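Local coordinates for protein ORF59 (Human herpesvirus 8, PDB 3HSL) that serves as the accessory subunit of the viral DNA polymerase, raising its processivity in lytic DNA replication, probably by sliding along the template with it, at residues S22-V27 with G294-S299; R101-F104 with D110-I113; K183-Q188 with A259-C264; F209-V214 with V252-L257. All coordinates share one frame; numbering follows the deposited sequence.

Contact 1. Residues S22-V27 with G294-S299; sequences SKIRRV and GDVKLS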
loop_
_atom_site.group_PDB
_atom_site.type_symbol
_atom_site.label_atom_id
_atom_site.label_comp_id
_atom_site.label_asym_id
_atom_site.label_seq_id
_atom_site.Cartn_x
_atom_site.Cartn_y
_atom_site.Cartn_z
ATOM N N SER A 22 -1.457 -16.784 -11.233
ATOM C CA SER A 22 -2.669 -16.041 -11.573
ATOM C C SER A 22 -3.881 -16.858 -11.246
ATOM O O SER A 22 -4.824 -16.347 -10.652
ATOM C CB SER A 22 -2.730 -15.699 -13.054
ATOM O OG SER A 22 -1.598 -14.945 -13.393
ATOM N N LYS A 23 -3.846 -18.127 -11.639
ATOM C CA LYS A 23 -4.964 -19.022 -11.404
ATOM C C LYS A 23 -5.193 -19.200 -9.908
ATOM O O LYS A 23 -6.279 -19.565 -9.488
ATOM C CB LYS A 23 -4.732 -20.370 -12.088
ATOM N N ILE A 24 -4.156 -18.930 -9.119
ATOM C CA ILE A 24 -4.206 -19.082 -7.666
ATOM C C ILE A 24 -4.332 -17.763 -6.908
ATOM O O ILE A 24 -4.549 -17.766 -5.696
ATOM C CB ILE A 24 -2.928 -19.797 -7.189
ATOM C CG1 ILE A 24 -2.845 -21.186 -7.806
ATOM C CG2 ILE A 24 -2.886 -19.931 -5.669
ATOM C CD1 ILE A 24 -1.538 -21.880 -7.485
ATOM N N ARG A 25 -4.197 -16.651 -7.633
ATOM C CA ARG A 25 -4.254 -15.287 -7.082
ATOM C C ARG A 25 -5.297 -15.054 -5.960
ATOM O O ARG A 25 -5.003 -14.418 -4.938
ATOM C CB ARG A 25 -4.449 -14.279 -8.218
ATOM C CG ARG A 25 -4.243 -12.862 -7.774
ATOM C CD ARG A 25 -4.376 -11.826 -8.876
ATOM N NE ARG A 25 -4.093 -10.513 -8.296
ATOM C CZ ARG A 25 -4.987 -9.776 -7.627
ATOM N NH1 ARG A 25 -6.241 -10.212 -7.444
ATOM N NH2 ARG A 25 -4.631 -8.591 -7.135
ATOM N N ARG A 26 -6.499 -15.580 -6.170
ATOM C CA ARG A 26 -7.627 -15.476 -5.249
ATOM C C ARG A 26 -7.240 -15.947 -3.845
ATOM O O ARG A 26 -7.683 -15.385 -2.851
ATOM C CB ARG A 26 -8.747 -16.343 -5.827
ATOM C CG ARG A 26 -10.185 -15.995 -5.506
ATOM C CD ARG A 26 -11.036 -16.733 -6.603
ATOM N NE ARG A 26 -12.312 -16.092 -6.923
ATOM C CZ ARG A 26 -12.422 -15.139 -7.847
ATOM N NH1 ARG A 26 -11.343 -14.740 -8.513
ATOM N NH2 ARG A 26 -13.599 -14.582 -8.109
ATOM N N VAL A 27 -6.412 -16.979 -3.757
ATOM C CA VAL A 27 -5.988 -17.468 -2.456
ATOM C C VAL A 27 -5.066 -16.433 -1.805
ATOM O O VAL A 27 -5.168 -16.162 -0.601
ATOM C CB VAL A 27 -5.247 -18.817 -2.538
ATOM C CG1 VAL A 27 -4.916 -19.307 -1.139
ATOM C CG2 VAL A 27 -6.090 -19.857 -3.244
ATOM N N GLY A 294 -4.598 -28.236 -6.479
ATOM C CA GLY A 294 -3.681 -29.385 -6.317
ATOM C C GLY A 294 -2.251 -29.024 -5.905
ATOM O O GLY A 294 -1.622 -29.719 -5.108
ATOM N N ASP A 295 -1.728 -27.934 -6.447
ATOM C CA ASP A 295 -0.374 -27.500 -6.121
ATOM C C ASP A 295 -0.370 -26.617 -4.880
ATOM O O ASP A 295 0.635 -25.966 -4.592
ATOM C CB ASP A 295 0.189 -26.657 -7.279
ATOM C CG ASP A 295 0.245 -27.406 -8.595
ATOM O OD1 ASP A 295 0.234 -28.663 -8.603
ATOM O OD2 ASP A 295 0.307 -26.716 -9.636
ATOM N N VAL A 296 -1.471 -26.580 -4.135
ATOM C CA VAL A 296 -1.526 -25.671 -2.998
ATOM C C VAL A 296 -2.026 -26.244 -1.674
ATOM O O VAL A 296 -2.993 -27.006 -1.626
ATOM C CB VAL A 296 -2.449 -24.463 -3.353
ATOM C CG1 VAL A 296 -2.449 -23.432 -2.258
ATOM C CG2 VAL A 296 -2.040 -23.817 -4.656
ATOM N N LYS A 297 -1.341 -25.857 -0.604
ATOM C CA LYS A 297 -1.698 -26.226 0.756
ATOM C C LYS A 297 -1.728 -24.961 1.603
ATOM O O LYS A 297 -0.796 -24.135 1.547
ATOM C CB LYS A 297 -0.768 -27.263 1.383
ATOM C CG LYS A 297 -0.912 -28.652 0.821
ATOM C CD LYS A 297 -0.179 -29.652 1.690
ATOM C CE LYS A 297 -0.314 -31.058 1.149
ATOM N NZ LYS A 297 0.314 -31.135 -0.201
ATOM N N LEU A 298 -2.803 -24.822 2.378
ATOM C CA LEU A 298 -3.009 -23.682 3.255
ATOM C C LEU A 298 -3.455 -24.139 4.641
ATOM O O LEU A 298 -4.475 -24.821 4.777
ATOM C CB LEU A 298 -4.075 -22.748 2.672
ATOM C CG LEU A 298 -4.420 -21.471 3.469
ATOM C CD1 LEU A 298 -3.208 -20.567 3.586
ATOM C CD2 LEU A 298 -5.590 -20.680 2.887
ATOM N N SER A 299 -2.702 -23.772 5.676
ATOM C CA SER A 299 -3.109 -24.149 7.028
ATOM C C SER A 299 -2.485 -23.214 8.026
ATOM O O SER A 299 -1.632 -22.425 7.671
ATOM C CB SER A 299 -2.699 -25.581 7.361
ATOM O OG SER A 299 -1.302 -25.668 7.515
#
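The backbone N of Val27 donates to Ile24 O over 2.8 Å, a bond that spans three residues rather than the usual four; helix 18-35 is kinked here, and the bond holds together the two residues that meet the strand. Both present their side chains to 294-299, and the meeting is wholly apolar. Ile24 and Val296 approach tip to tip: CD1 of Ile24 comes to 3.5 Å from CG2 of Val296, while the other branch of the isoleucine, CG2, lies 4.1 Å from that same Val296 CG2. With CG1 anti to its carbonyl carbon (chi1 -62°) and the chain then extended (chi2 174°), Ile24 sends its terminal methyl across to the strand. The second pair is looser, Val27 CG1 standing 4.3 Å from Leu298 CD2. Val296 and Leu298 share a face of the strand through the ordinary beta alternation, and Lys297 between them turns to the other side, where it touches Asp160. This is helix-on-sheet packing of the herpesviral polymerase accessory-factor fold, with helix 18-35 lying against a sheet in which strand 296-302 runs antiparallel between 61-67 and 282-288. The backbone of Lys297 pairs with Arg66, and that of Leu298 with Gly286. Phe270 of strand 270-276 touches Val27, Val296 and Leu298, so one aromatic side chain bridges the two pairs. Ile67 packs beside Ile24, and Leu65 beside Val296. Farther along the strand, Ser299 OG is hydrogen-bonded to the carboxylate of Glu283.

Contact 2. Residues R101-F104 with D110-I113; sequences RELF and DAGI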
loop_
_atom_site.group_PDB
_atom_site.type_symbol
_atom_site.label_atom_id
_atom_site.label_comp_id
_atom_site.label_asym_id
_atom_site.label_seq_id
_atom_site.Cartn_x
_atom_site.Cartn_y
_atom_site.Cartn_z
ATOM N N ARG A 101 3.079 -9.761 -3.227
ATOM C CA ARG A 101 2.138 -8.801 -3.797
ATOM C C ARG A 101 2.423 -8.650 -5.283
ATOM O O ARG A 101 1.507 -8.638 -6.101
ATOM C CB ARG A 101 2.290 -7.432 -3.182
ATOM C CG ARG A 101 1.148 -6.537 -3.529
ATOM C CD ARG A 101 1.605 -5.131 -3.698
ATOM N NE ARG A 101 0.472 -4.251 -3.929
ATOM C CZ ARG A 101 0.513 -3.190 -4.735
ATOM N NH1 ARG A 101 1.629 -2.906 -5.387
ATOM N NH2 ARG A 101 -0.560 -2.423 -4.903
ATOM N N GLU A 102 3.710 -8.536 -5.607
ATOM C CA GLU A 102 4.187 -8.370 -6.973
ATOM C C GLU A 102 4.242 -9.694 -7.724
ATOM O O GLU A 102 4.051 -9.714 -8.937
ATOM C CB GLU A 102 5.576 -7.734 -6.977
ATOM C CG GLU A 102 5.668 -6.442 -6.169
ATOM C CD GLU A 102 4.710 -5.382 -6.660
ATOM O OE1 GLU A 102 4.609 -5.204 -7.902
ATOM O OE2 GLU A 102 4.058 -4.728 -5.805
ATOM N N LEU A 103 4.501 -10.800 -7.031
ATOM C CA LEU A 103 4.537 -12.084 -7.740
ATOM C C LEU A 103 3.143 -12.434 -8.241
ATOM O O LEU A 103 3.006 -13.058 -9.279
ATOM C CB LEU A 103 5.113 -13.217 -6.883
ATOM C CG LEU A 103 6.587 -13.114 -6.469
ATOM C CD1 LEU A 103 6.960 -14.223 -5.495
ATOM C CD2 LEU A 103 7.522 -13.119 -7.666
ATOM N N PHE A 104 2.124 -12.021 -7.488
ATOM C CA PHE A 104 0.709 -12.255 -7.811
ATOM C C PHE A 104 0.021 -11.091 -8.509
ATOM O O PHE A 104 -1.190 -11.136 -8.738
ATOM C CB PHE A 104 -0.092 -12.616 -6.554
ATOM C CG PHE A 104 0.122 -14.014 -6.077
ATOM C CD1 PHE A 104 -0.721 -15.037 -6.517
ATOM C CD2 PHE A 104 1.148 -14.319 -5.200
ATOM C CE1 PHE A 104 -0.547 -16.335 -6.091
ATOM C CE2 PHE A 104 1.334 -15.625 -4.765
ATOM C CZ PHE A 104 0.478 -16.635 -5.216
ATOM N N ASP A 110 6.087 -11.455 -16.437
ATOM C CA ASP A 110 7.095 -12.453 -16.037
ATOM C C ASP A 110 7.765 -12.096 -14.707
ATOM O O ASP A 110 7.744 -10.945 -14.298
ATOM C CB ASP A 110 8.134 -12.606 -17.143
ATOM C CG ASP A 110 7.563 -13.317 -18.345
ATOM O OD1 ASP A 110 6.711 -14.225 -18.094
ATOM O OD2 ASP A 110 7.943 -12.996 -19.523
ATOM N N ALA A 111 8.354 -13.085 -14.040
ATOM C CA ALA A 111 9.027 -12.877 -12.757
ATOM C C ALA A 111 10.071 -13.946 -12.474
ATOM O O ALA A 111 9.931 -15.092 -12.910
ATOM C CB ALA A 111 8.009 -12.837 -11.620
ATOM N N GLY A 112 11.113 -13.568 -11.741
ATOM C CA GLY A 112 12.198 -14.490 -11.406
ATOM C C GLY A 112 12.822 -14.120 -10.079
ATOM O O GLY A 112 12.777 -12.961 -9.665
ATOM N N ILE A 113 13.407 -15.103 -9.401
ATOM C CA ILE A 113 14.034 -14.855 -8.102
ATOM C C ILE A 113 15.405 -15.488 -8.143
ATOM O O ILE A 113 15.556 -16.666 -8.486
ATOM C CB ILE A 113 13.244 -15.464 -6.924
ATOM C CG1 ILE A 113 11.747 -15.200 -7.034
ATOM C CG2 ILE A 113 13.766 -14.926 -5.601
ATOM C CD1 ILE A 113 10.980 -15.851 -5.920
#
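Leu103 makes the apolar contact with both of its methyls, one for each partner on the strand. Its CD2 lies 4.0 Å from CB of Ala111, and its CD1 approaches CD1 of Ile113 at 4.4 Å. CA of Leu103 and CA of Ala111 are 6.8 Å apart, the nearest approach of the two backbones. The CB of Leu103 is not aimed at the strand; the side chain gets there because CG stands anti to the carbonyl carbon (chi1 -65°), which brings the forked end round. Ile113 likewise closes the gap with its terminal methyl, carried out by an extended chi2 of 177°. Ala111 instead directs its CB toward the helix. The polar bonds of note are on the helical side: Glu102 OE1 is hydrogen-bonded to Tyr137 OH, and an ion pair between the Arg101 guanidinium and the Glu102 carboxylate is doubtful because the position of the arginine NH1 is uncertain. Arg101 and Glu102 also pack on Gly96 of the second subunit, which sets this corner beside the dimer contact. The short helix 99-103 turns back over the strand that follows it. Ile135 of strand 130-137 touches both Leu103 and Ala111, Val16 of strand 12-16 adjoins Ala111 and Ile113, and Leu21 of helix 18-35 packs against Leu103.

Contact 3. Residues K183-Q188 with A259-C264; sequences KWLRQQ and AALRLC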
loop_
_atom_site.group_PDB
_atom_site.type_symbol
_atom_site.label_atom_id
_atom_site.label_comp_id
_atom_site.label_asym_id
_atom_site.label_seq_id
_atom_site.Cartn_x
_atom_site.Cartn_y
_atom_site.Cartn_z
ATOM N N LYS A 183 -19.269 -17.363 14.334
ATOM C CA LYS A 183 -20.090 -16.271 14.876
ATOM C C LYS A 183 -19.994 -16.259 16.384
ATOM O O LYS A 183 -19.839 -15.201 16.999
ATOM C CB LYS A 183 -21.559 -16.389 14.445
ATOM N N TRP A 184 -20.088 -17.460 16.955
ATOM C CA TRP A 184 -20.018 -17.690 18.391
ATOM C C TRP A 184 -18.643 -17.304 18.912
ATOM O O TRP A 184 -18.526 -16.610 19.911
ATOM C CB TRP A 184 -20.322 -19.158 18.701
ATOM C CG TRP A 184 -20.417 -19.449 20.165
ATOM C CD1 TRP A 184 -21.530 -19.335 20.942
ATOM C CD2 TRP A 184 -19.365 -19.901 21.033
ATOM N NE1 TRP A 184 -21.240 -19.686 22.235
ATOM C CE2 TRP A 184 -19.918 -20.037 22.320
ATOM C CE3 TRP A 184 -18.012 -20.202 20.845
ATOM C CZ2 TRP A 184 -19.168 -20.462 23.418
ATOM C CZ3 TRP A 184 -17.265 -20.625 21.941
ATOM C CH2 TRP A 184 -17.848 -20.750 23.207
ATOM N N LEU A 185 -17.595 -17.750 18.235
ATOM C CA LEU A 185 -16.256 -17.404 18.679
ATOM C C LEU A 185 -16.031 -15.908 18.784
ATOM O O LEU A 185 -15.683 -15.414 19.856
ATOM C CB LEU A 185 -15.170 -18.070 17.827
ATOM C CG LEU A 185 -14.937 -19.573 18.004
ATOM C CD1 LEU A 185 -13.954 -20.082 16.975
ATOM C CD2 LEU A 185 -14.447 -19.881 19.404
ATOM N N ARG A 186 -16.234 -15.187 17.683
ATOM C CA ARG A 186 -16.006 -13.739 17.699
ATOM C C ARG A 186 -16.899 -12.949 18.651
ATOM O O ARG A 186 -16.550 -11.836 19.035
ATOM C CB ARG A 186 -16.005 -13.108 16.303
ATOM C CG ARG A 186 -17.300 -13.207 15.529
ATOM C CD ARG A 186 -17.293 -12.179 14.395
ATOM N NE ARG A 186 -16.114 -12.326 13.540
ATOM C CZ ARG A 186 -16.083 -13.020 12.406
ATOM N NH1 ARG A 186 -17.169 -13.647 11.965
ATOM N NH2 ARG A 186 -14.959 -13.085 11.711
ATOM N N GLN A 187 -18.042 -13.500 19.040
ATOM C CA GLN A 187 -18.879 -12.757 19.958
ATOM C C GLN A 187 -18.412 -12.977 21.402
ATOM O O GLN A 187 -18.991 -12.428 22.343
ATOM C CB GLN A 187 -20.375 -12.996 19.718
ATOM C CG GLN A 187 -20.900 -14.375 20.014
ATOM C CD GLN A 187 -22.323 -14.567 19.519
ATOM O OE1 GLN A 187 -22.733 -13.969 18.526
ATOM N NE2 GLN A 187 -23.082 -15.410 20.209
ATOM N N GLN A 188 -17.358 -13.783 21.559
ATOM C CA GLN A 188 -16.762 -14.057 22.870
ATOM C C GLN A 188 -15.518 -13.207 23.008
ATOM O O GLN A 188 -15.023 -12.987 24.110
ATOM C CB GLN A 188 -16.354 -15.520 23.014
ATOM C CG GLN A 188 -17.468 -16.485 22.748
ATOM C CD GLN A 188 -18.665 -16.216 23.600
ATOM O OE1 GLN A 188 -18.552 -15.734 24.732
ATOM N NE2 GLN A 188 -19.836 -16.528 23.067
ATOM N N ALA A 259 -8.834 -15.907 13.326
ATOM C CA ALA A 259 -8.093 -15.662 12.100
ATOM C C ALA A 259 -7.829 -16.968 11.340
ATOM O O ALA A 259 -7.984 -17.036 10.119
ATOM C CB ALA A 259 -6.793 -14.974 12.430
ATOM N N ALA A 260 -7.429 -18.008 12.066
ATOM C CA ALA A 260 -7.154 -19.274 11.430
ATOM C C ALA A 260 -8.393 -19.710 10.651
ATOM O O ALA A 260 -8.302 -19.949 9.448
ATOM C CB ALA A 260 -6.739 -20.303 12.438
ATOM N N LEU A 261 -9.538 -19.804 11.329
ATOM C CA LEU A 261 -10.796 -20.209 10.694
ATOM C C LEU A 261 -11.276 -19.272 9.594
ATOM O O LEU A 261 -11.996 -19.683 8.693
ATOM C CB LEU A 261 -11.901 -20.343 11.727
ATOM C CG LEU A 261 -11.817 -21.429 12.797
ATOM C CD1 LEU A 261 -12.968 -21.212 13.758
ATOM C CD2 LEU A 261 -11.816 -22.865 12.218
ATOM N N ARG A 262 -10.878 -18.012 9.670
ATOM C CA ARG A 262 -11.286 -17.032 8.696
ATOM C C ARG A 262 -10.370 -17.064 7.475
ATOM O O ARG A 262 -10.832 -16.890 6.351
ATOM C CB ARG A 262 -11.422 -15.684 9.404
ATOM C CG ARG A 262 -11.914 -14.509 8.569
ATOM C CD ARG A 262 -12.901 -13.656 9.445
ATOM N NE ARG A 262 -12.354 -13.057 10.668
ATOM C CZ ARG A 262 -12.144 -11.748 10.853
ATOM N NH1 ARG A 262 -12.436 -10.858 9.896
ATOM N NH2 ARG A 262 -11.641 -11.328 12.011
ATOM N N LEU A 263 -9.076 -17.296 7.707
ATOM C CA LEU A 263 -8.052 -17.382 6.658
ATOM C C LEU A 263 -8.151 -18.646 5.801
ATOM O O LEU A 263 -7.862 -18.617 4.603
ATOM C CB LEU A 263 -6.637 -17.261 7.271
ATOM C CG LEU A 263 -6.188 -15.875 7.792
ATOM C CD1 LEU A 263 -5.021 -15.890 8.821
ATOM C CD2 LEU A 263 -5.916 -14.867 6.655
ATOM N N CYS A 264 -8.556 -19.749 6.416
ATOM C CA CYS A 264 -8.682 -21.014 5.697
ATOM C C CYS A 264 -10.052 -21.229 5.025
ATOM O O CYS A 264 -10.308 -22.290 4.448
ATOM C CB CYS A 264 -8.342 -22.163 6.614
ATOM S SG CYS A 264 -6.701 -21.977 7.253
#
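The C-terminal turns of two helices face each other, with CA of Leu185 at 10.1 Å from CA of Leu261 and CA of Arg186 at 9.9 Å from CA of Ala259. On the buried side the leucines bridge this gap: their side chains cross at about a right angle and meet through single methyls, Leu185 CD1 lying 3.5 Å from Leu261 CD1. On the outer side Arg186 and Arg262 also cross, their guanidinium planes 82° apart. Arg186 starts with CG between its backbone N and carbonyl carbon (chi1 63°) and bends again at chi3, while Arg262 bends at both chi2 and chi3; together these bends bring NH2 of Arg186 edge-on over one face of the Arg262 group. The model puts Arg186 NH2 2.8 Å from Arg262 NE, both of them donors, so this closeness is doubtful and signals no attraction. The leucine pair forms part of a wider apolar seam, since Leu185 also touches Leu254, Leu257 and Ile258 along helix 254-263. Behind the second helix, Ala260 rests on Val300 and Leu302 of strand 296-302; behind the first, Trp184 packs on Val214 and Lys216 of strand 214-222.

Contact 4. Residues F209-V214 with V252-L257; sequences FSLGGV and VSLESL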
loop_
_atom_site.group_PDB
_atom_site.type_symbol
_atom_site.label_atom_id
_atom_site.label_comp_id
_atom_site.label_asym_id
_atom_site.label_seq_id
_atom_site.Cartn_x
_atom_site.Cartn_y
_atom_site.Cartn_z
ATOM N N PHE A 209 -15.985 -26.183 22.467
ATOM C CA PHE A 209 -15.162 -24.975 22.520
ATOM C C PHE A 209 -15.508 -24.323 23.844
ATOM O O PHE A 209 -16.657 -23.987 24.095
ATOM C CB PHE A 209 -15.412 -24.092 21.295
ATOM C CG PHE A 209 -14.986 -24.739 19.989
ATOM C CD1 PHE A 209 -13.752 -24.421 19.402
ATOM C CD2 PHE A 209 -15.807 -25.667 19.345
ATOM C CE1 PHE A 209 -13.338 -25.017 18.186
ATOM C CE2 PHE A 209 -15.412 -26.273 18.129
ATOM C CZ PHE A 209 -14.171 -25.945 17.548
ATOM N N SER A 210 -14.499 -24.161 24.688
ATOM C CA SER A 210 -14.676 -23.610 26.026
ATOM C C SER A 210 -13.813 -22.399 26.279
ATOM O O SER A 210 -12.584 -22.420 26.096
ATOM C CB SER A 210 -14.388 -24.683 27.085
ATOM O OG SER A 210 -14.489 -24.133 28.384
ATOM N N LEU A 211 -14.471 -21.337 26.714
ATOM C CA LEU A 211 -13.766 -20.099 26.920
ATOM C C LEU A 211 -14.429 -19.284 28.032
ATOM O O LEU A 211 -15.659 -19.237 28.136
ATOM C CB LEU A 211 -13.823 -19.369 25.581
ATOM C CG LEU A 211 -12.917 -18.230 25.169
ATOM C CD1 LEU A 211 -13.396 -17.853 23.794
ATOM C CD2 LEU A 211 -13.016 -17.052 26.092
ATOM N N GLY A 212 -13.615 -18.640 28.863
ATOM C CA GLY A 212 -14.156 -17.866 29.971
ATOM C C GLY A 212 -15.027 -18.874 30.680
ATOM O O GLY A 212 -14.529 -19.915 31.131
ATOM N N GLY A 213 -16.322 -18.579 30.775
ATOM C CA GLY A 213 -17.277 -19.484 31.427
ATOM C C GLY A 213 -18.412 -19.955 30.528
ATOM O O GLY A 213 -19.481 -20.287 31.018
ATOM N N VAL A 214 -18.188 -19.984 29.214
ATOM C CA VAL A 214 -19.206 -20.418 28.245
ATOM C C VAL A 214 -18.654 -21.464 27.288
ATOM O O VAL A 214 -17.465 -21.464 26.988
ATOM C CB VAL A 214 -19.789 -19.234 27.419
ATOM C CG1 VAL A 214 -20.711 -18.368 28.273
ATOM C CG2 VAL A 214 -18.676 -18.408 26.748
ATOM N N VAL A 252 -5.674 -23.194 22.849
ATOM C CA VAL A 252 -5.041 -22.280 21.931
ATOM C C VAL A 252 -5.518 -20.845 22.081
ATOM O O VAL A 252 -6.479 -20.565 22.822
ATOM C CB VAL A 252 -5.356 -22.731 20.497
ATOM C CG1 VAL A 252 -4.960 -24.192 20.316
ATOM C CG2 VAL A 252 -6.824 -22.576 20.223
ATOM N N SER A 253 -4.839 -19.943 21.370
ATOM C CA SER A 253 -5.188 -18.531 21.392
ATOM C C SER A 253 -6.443 -18.254 20.595
ATOM O O SER A 253 -6.552 -18.682 19.440
ATOM C CB SER A 253 -4.080 -17.702 20.787
ATOM O OG SER A 253 -4.549 -16.384 20.592
ATOM N N LEU A 254 -7.379 -17.536 21.219
ATOM C CA LEU A 254 -8.640 -17.165 20.586
ATOM C C LEU A 254 -8.437 -16.336 19.330
ATOM O O LEU A 254 -9.082 -16.622 18.327
ATOM C CB LEU A 254 -9.552 -16.414 21.548
ATOM C CG LEU A 254 -10.939 -16.016 21.015
ATOM C CD1 LEU A 254 -11.768 -17.217 20.543
ATOM C CD2 LEU A 254 -11.703 -15.217 22.048
ATOM N N GLU A 255 -7.558 -15.321 19.376
ATOM C CA GLU A 255 -7.282 -14.495 18.188
ATOM C C GLU A 255 -6.795 -15.385 17.066
ATOM O O GLU A 255 -7.272 -15.283 15.929
ATOM C CB GLU A 255 -6.191 -13.450 18.412
ATOM C CG GLU A 255 -6.474 -12.312 19.396
ATOM C CD GLU A 255 -5.313 -11.303 19.440
ATOM O OE1 GLU A 255 -4.475 -11.301 18.485
ATOM O OE2 GLU A 255 -5.256 -10.524 20.432
ATOM N N SER A 256 -5.843 -16.257 17.391
ATOM C CA SER A 256 -5.302 -17.164 16.394
ATOM C C SER A 256 -6.387 -18.061 15.813
ATOM O O SER A 256 -6.390 -18.325 14.621
ATOM C CB SER A 256 -4.156 -17.996 16.963
ATOM O OG SER A 256 -3.050 -17.165 17.287
ATOM N N LEU A 257 -7.308 -18.523 16.651
ATOM C CA LEU A 257 -8.361 -19.410 16.190
ATOM C C LEU A 257 -9.294 -18.716 15.208
ATOM O O LEU A 257 -9.566 -19.261 14.149
ATOM C CB LEU A 257 -9.112 -20.038 17.371
ATOM C CG LEU A 257 -10.233 -21.054 17.091
ATOM C CD1 LEU A 257 -9.789 -22.196 16.180
ATOM C CD2 LEU A 257 -10.781 -21.614 18.381
#
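The Phe209 ring meets the helix at its edge: CD2 of Leu257 lies near the ring plane, 4.2 Å from CD1 of Phe209. Around this aromatic group, Val198 of the adjoining strand and Leu181 of helix 175-186 also touch the side chain. Two residues on, Leu211 shares that face of its strand and makes the closer contact. CD1 of Leu211 sits against the fork of Leu254, 3.6 Å from CD2 and 3.7 Å from CD1, and the two leucines cross at about a right angle. In Leu254, CG anti to the backbone N (chi1 -178°) directs both methyls at the strand. Leu254 and Leu257, three residues apart, put an apolar ridge on the helix face turned to the strand, with Val196 joining Leu211 and Leu254 at the side. Polar bonds fix the start of this helix. Ser253 is its N-cap, OG accepting weakly from Ser256 N (3.5 Å); the same OG is hydrogen-bonded to Asp193 OD2 and Thr59 OG1, while the other carboxylate oxygen of Asp193 takes the Glu255 N-H. Beyond Leu211 the chain reverses through a type II' turn, in which Gly212 adopts the positive phi (54°) of the second position. The turn is closed by Val214 N to Leu211 O at 2.8 Å and Leu211 N to Val214 O at 3.0 Å. The result is a beta hairpin with a two-residue type II' loop, its strand packed against an N-capped helix in the alpha-beta architecture of this accessory factor.

How the contacts relate
Contacts 1, 2 and 4 are buried and apolar across their segments; contact 3 is mixed, a leucine core with arginines at an exposed margin. Contacts 3 and 4 lie 10 Å apart between centres and share helix 254-263: its first turn faces a strand, its last a helix, and Gln188 of contact 3 packs on Leu211 of contact 4. Contact 1 is the most central; it lies between contacts 2 and 3 and touches both, Leu298 packing on Leu263 and Cys264 of contact 3 while Arg25 makes a weak hydrogen bond to Phe104 O of contact 2. Contacts 2 and 4 stand on opposite sides of the chain's centre, and contact 2 borders the second subunit.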